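Local structure of tail spike protein gp49 (Pseudomonas phage LKA1, 4RU4) at residues G168-V173 against R250-K255; G130-D135 against R184-A189. The protein is the trimeric tailspike of the phage, a lyase that cleaves O-specific polysaccharide of Pseudomonas, probably during entry into the host cell. One frame throughout, in Å; residues are numbered along the deposited sequence.

The two interactions have centres about 13 Å apart, on the same side of the chain's centre. Their segments alternate along the chain: 130-135, 168-173, 184-189, 250-255. The first three belong to an Ig-like domain that sits between strands of the pectin-lyase-like beta-helix, and 250-255 belongs to the beta-helix itself. Interaction 1 therefore joins the domain to the beta-helix, while interaction 2 joins segment 130-135, a loop leading into strand 133-135, to the loop after strand 180-183. They meet directly. Glu-172 OE2 of interaction 1 forms a salt bridge with Arg-184 NH1 of interaction 2, 2.8 Å apart. Both also touch the second subunit, so the domain lies at a subunit interface.

Interaction 1: G168-V173 against R250-K255; sequences GEFCEV and RCYDAK. With EDO (1,2-ethanediol), chain H.
Glu-172 and Tyr-252 both set CG anti to their own backbone N, each with chi1 -173°. The Glu-172 chain then runs on extended to CD, and its carboxylate meets the phenol. Tyr-252 OH donates to Glu-172 OE1 at 2.8 Å. The bond uses the anti lone pair of OE1, and this oxygen lies at the edge of the tyrosine ring, near its plane. The carboxylate stands almost upright to the ring, with the two planes 88° apart. Phe-170 lies beside the same tyrosine. Its ring is near parallel to that of Tyr-252, at 14°, but slid so far that the two barely overlap, with centroids 5.8 Å apart. The closer touch is made by Phe-170 CB, 3.5 Å from Tyr-252 CD1. At the far end of the phenylalanine, CZ reaches Arg-250 C at 3.7 Å, edge on.

This is the junction between strand 168-177 of the Ig-like domain and a corner of the right-handed beta-helix at Asp-253, where the chain passes from one face to another. One water spans the joint, donating to Phe-170 O and to Tyr-252 OH, each at 3.0 Å. The phenol oxygen thus both gives and receives a hydrogen bond. Glu-172 OE1 also makes a salt bridge to Lys-287 of the second subunit. Glu-172 OE2 pairs with Arg-184 and accepts from O1 of the ethanediol, 2.8 Å from OE2. The ethanediol is also hydrogen-bonded to Lys-287 NZ of the second subunit. The diol probably came from the crystallisation liquor.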
# COMPACT_ATOMS: atom_id res chain seq x y z
N GLY B 168 -23.52 7.42 -16.68
CA GLY B 168 -23.67 8.70 -16.00
C GLY B 168 -22.57 8.79 -14.94
O GLY B 168 -21.70 7.92 -14.89
N GLU B 169 -22.60 9.81 -14.10
CA GLU B 169 -21.62 9.91 -13.00
C GLU B 169 -21.98 11.06 -12.07
O GLU B 169 -22.85 11.87 -12.40
CB GLU B 169 -20.19 10.12 -13.55
CG GLU B 169 -20.01 11.31 -14.47
CD GLU B 169 -18.68 11.24 -15.24
OE1 GLU B 169 -17.62 11.59 -14.66
OE2 GLU B 169 -18.70 10.78 -16.41
N PHE B 170 -21.28 11.13 -10.94
CA PHE B 170 -21.43 12.24 -9.99
C PHE B 170 -20.42 13.36 -10.23
O PHE B 170 -19.22 13.10 -10.37
CB PHE B 170 -21.19 11.76 -8.56
CG PHE B 170 -22.30 10.91 -7.99
CD1 PHE B 170 -22.56 9.64 -8.50
CD2 PHE B 170 -23.07 11.38 -6.93
CE1 PHE B 170 -23.55 8.83 -7.95
CE2 PHE B 170 -24.09 10.58 -6.37
CZ PHE B 170 -24.32 9.30 -6.88
N CYS B 171 -20.91 14.60 -10.22
CA CYS B 171 -20.06 15.77 -10.44
C CYS B 171 -20.15 16.71 -9.25
O CYS B 171 -21.21 16.84 -8.64
CB CYS B 171 -20.48 16.54 -11.69
SG CYS B 171 -20.45 15.61 -13.21
N GLU B 172 -19.04 17.35 -8.92
CA GLU B 172 -18.99 18.25 -7.76
C GLU B 172 -18.70 19.66 -8.29
O GLU B 172 -17.70 19.88 -8.97
CB GLU B 172 -17.92 17.77 -6.77
CG GLU B 172 -17.91 18.53 -5.45
CD GLU B 172 -16.86 18.02 -4.46
OE1 GLU B 172 -16.48 16.80 -4.48
OE2 GLU B 172 -16.41 18.85 -3.64
N VAL B 173 -19.59 20.60 -8.00
CA VAL B 173 -19.52 21.94 -8.60
C VAL B 173 -18.29 22.74 -8.13
O VAL B 173 -18.02 22.85 -6.92
CB VAL B 173 -20.86 22.74 -8.37
CG1 VAL B 173 -20.78 24.17 -8.95
CG2 VAL B 173 -22.05 21.99 -9.01
N ARG B 250 -26.66 5.21 -4.50
CA ARG B 250 -26.59 6.55 -5.06
C ARG B 250 -26.02 7.58 -4.07
O ARG B 250 -26.55 8.69 -3.97
CB ARG B 250 -27.97 7.02 -5.55
CG ARG B 250 -28.32 6.55 -6.96
CD ARG B 250 -29.79 6.80 -7.27
NE ARG B 250 -30.64 5.92 -6.48
CZ ARG B 250 -30.88 4.65 -6.78
NH1 ARG B 250 -30.31 4.12 -7.87
NH2 ARG B 250 -31.64 3.90 -6.01
N CYS B 251 -24.96 7.20 -3.35
CA CYS B 251 -24.32 8.13 -2.43
C CYS B 251 -23.02 8.61 -3.02
O CYS B 251 -22.32 7.87 -3.71
CB CYS B 251 -24.02 7.47 -1.08
SG CYS B 251 -25.52 7.08 -0.14
N TYR B 252 -22.68 9.84 -2.68
CA TYR B 252 -21.41 10.45 -3.08
C TYR B 252 -20.55 10.49 -1.83
O TYR B 252 -21.00 11.04 -0.81
CB TYR B 252 -21.65 11.88 -3.55
CG TYR B 252 -20.43 12.56 -4.14
CD1 TYR B 252 -19.86 12.08 -5.32
CD2 TYR B 252 -19.86 13.67 -3.52
CE1 TYR B 252 -18.75 12.71 -5.88
CE2 TYR B 252 -18.76 14.31 -4.07
CZ TYR B 252 -18.20 13.83 -5.26
OH TYR B 252 -17.09 14.45 -5.80
N ASP B 253 -19.36 9.88 -1.88
CA ASP B 253 -18.42 9.90 -0.76
C ASP B 253 -19.01 9.24 0.51
O ASP B 253 -18.82 9.74 1.63
CB ASP B 253 -17.95 11.34 -0.46
CG ASP B 253 -16.96 11.42 0.71
OD1 ASP B 253 -16.07 10.55 0.77
OD2 ASP B 253 -17.08 12.33 1.58
N ALA B 254 -19.72 8.13 0.33
CA ALA B 254 -20.15 7.35 1.49
C ALA B 254 -18.92 6.71 2.11
O ALA B 254 -18.13 6.08 1.41
CB ALA B 254 -21.13 6.28 1.07
N LYS B 255 -18.75 6.85 3.43
CA LYS B 255 -17.64 6.16 4.09
C LYS B 255 -18.15 5.32 5.26
O LYS B 255 -18.83 5.84 6.15
CB LYS B 255 -16.59 7.15 4.58
CG LYS B 255 -15.77 7.80 3.46
CD LYS B 255 -14.60 8.62 4.01
CE LYS B 255 -13.69 9.07 2.88
NZ LYS B 255 -13.76 10.53 2.69
C1 EDO H . -14.29 18.76 -1.05
O1 EDO H . -14.30 17.82 -2.13
C2 EDO H . -14.26 18.03 0.28
O2 EDO H . -15.54 17.39 0.46
O HOH W 1 -16.92 14.22 -8.74

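Interaction 2: G130-D135 against R184-A189; sequences GSLTID and RSALYA
In the Ig-like domain, Gly-130 and Ser-131 meet Leu-187 just past the end of the antiparallel pair 133-135 and 180-183. In one of its two conformers, Ser-131 OG accepts from Thr-133 N at 3.1 Å, an ST turn. Two main-chain bonds join the segments. Gly-130 N donates to Leu-187 O at 2.8 Å, bent, with the donor tilted 26° from the carbonyl plane. Leu-187 N donates to Ser-131 O at 3.0 Å, nearly straight at 168° and in the carbonyl plane. Ser-131 O also receives a CA-H contact from Ala-186 CA at 3.5 Å.

Side chains cover this backbone. Leu-132 sets CG beside its backbone N (chi1 -69°), and CG comes within 3.7 Å of Ala-186 CA. Its CD2 is 3.5 Å from Ser-185 C, and its CD1 touches Ala-186 CB at 3.9 Å. Ile-134 and Leu-187 meet methyl to methyl, CD1 to CD1, at 4.0 Å, and Leu-187 also packs on Cys-171 of strand 168-177. Leu-132 packs against Ile-322 of the second subunit as well. The side chains meet mostly through carbon atoms; the hydrogen bonds between the segments use main-chain N-H and C=O groups alone, so none depends on a rotamer.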
# COMPACT_ATOMS: atom_id res chain seq x y z
N GLY B 130 -13.41 13.75 -20.04
CA GLY B 130 -12.26 14.54 -19.65
C GLY B 130 -12.55 16.02 -19.48
O GLY B 130 -11.69 16.78 -19.05
N SER B 131 -13.76 16.44 -19.82
CA SER B 131 -14.14 17.83 -19.68
C SER B 131 -14.35 18.19 -18.22
O SER B 131 -14.61 17.31 -17.38
CB SER B 131 -15.42 18.14 -20.46
OG SER B 131 -15.76 19.52 -20.38
N LEU B 132 -14.24 19.48 -17.91
CA LEU B 132 -14.58 19.97 -16.59
C LEU B 132 -15.54 21.14 -16.69
O LEU B 132 -15.62 21.97 -15.78
CB LEU B 132 -13.34 20.37 -15.77
CG LEU B 132 -12.47 19.19 -15.34
CD1 LEU B 132 -11.35 19.03 -16.37
CD2 LEU B 132 -11.91 19.33 -13.93
N THR B 133 -16.27 21.20 -17.80
CA THR B 133 -17.23 22.27 -18.04
C THR B 133 -18.56 21.75 -18.57
O THR B 133 -18.60 21.01 -19.55
CB THR B 133 -16.68 23.29 -19.04
OG1 THR B 133 -15.39 23.73 -18.60
CG2 THR B 133 -17.61 24.50 -19.13
N ILE B 134 -19.64 22.18 -17.93
CA ILE B 134 -20.97 21.73 -18.27
C ILE B 134 -21.84 22.94 -18.58
O ILE B 134 -21.89 23.89 -17.78
CB ILE B 134 -21.62 20.99 -17.06
CG1 ILE B 134 -20.74 19.84 -16.57
CG2 ILE B 134 -23.00 20.49 -17.42
CD1 ILE B 134 -20.52 18.74 -17.60
N ASP B 135 -22.54 22.89 -19.71
CA ASP B 135 -23.42 23.96 -20.16
C ASP B 135 -24.90 23.59 -20.01
O ASP B 135 -25.41 22.75 -20.76
CB ASP B 135 -23.13 24.31 -21.63
CG ASP B 135 -21.74 24.86 -21.85
OD1 ASP B 135 -21.22 25.57 -20.95
OD2 ASP B 135 -21.15 24.57 -22.92
N ARG B 184 -15.18 19.97 -10.32
CA ARG B 184 -13.90 19.80 -9.63
C ARG B 184 -13.00 18.65 -10.12
O ARG B 184 -11.81 18.66 -9.84
CB ARG B 184 -14.13 19.72 -8.11
CG ARG B 184 -14.68 21.03 -7.54
CD ARG B 184 -15.01 20.93 -6.05
NE ARG B 184 -15.17 22.30 -5.54
CZ ARG B 184 -15.65 22.58 -4.33
NH1 ARG B 184 -16.01 21.60 -3.54
NH2 ARG B 184 -15.75 23.84 -3.91
N SER B 185 -13.55 17.66 -10.83
CA SER B 185 -12.69 16.65 -11.46
C SER B 185 -13.21 16.28 -12.85
O SER B 185 -14.39 16.43 -13.13
CB SER B 185 -12.52 15.39 -10.58
OG SER B 185 -13.78 14.94 -10.07
N ALA B 186 -12.33 15.81 -13.71
CA ALA B 186 -12.68 15.53 -15.12
C ALA B 186 -13.72 14.41 -15.25
O ALA B 186 -13.69 13.41 -14.53
CB ALA B 186 -11.42 15.19 -15.90
N LEU B 187 -14.65 14.58 -16.19
CA LEU B 187 -15.63 13.53 -16.48
C LEU B 187 -14.97 12.23 -16.92
O LEU B 187 -14.03 12.26 -17.73
CB LEU B 187 -16.59 13.99 -17.58
CG LEU B 187 -17.59 15.13 -17.28
CD1 LEU B 187 -18.38 15.44 -18.53
CD2 LEU B 187 -18.57 14.80 -16.11
N TYR B 188 -15.46 11.10 -16.40
CA TYR B 188 -15.00 9.78 -16.83
C TYR B 188 -15.50 9.45 -18.24
O TYR B 188 -14.86 8.68 -18.95
CB TYR B 188 -15.52 8.69 -15.91
CG TYR B 188 -14.72 8.56 -14.62
CD1 TYR B 188 -15.04 9.33 -13.51
CD2 TYR B 188 -13.65 7.67 -14.54
CE1 TYR B 188 -14.33 9.21 -12.32
CE2 TYR B 188 -12.93 7.53 -13.34
CZ TYR B 188 -13.28 8.32 -12.25
OH TYR B 188 -12.58 8.23 -11.07
N ALA B 189 -16.63 10.02 -18.65
CA ALA B 189 -17.25 9.65 -19.92
C ALA B 189 -17.86 10.84 -20.64
O ALA B 189 -18.07 11.91 -20.05
CB ALA B 189 -18.35 8.54 -19.70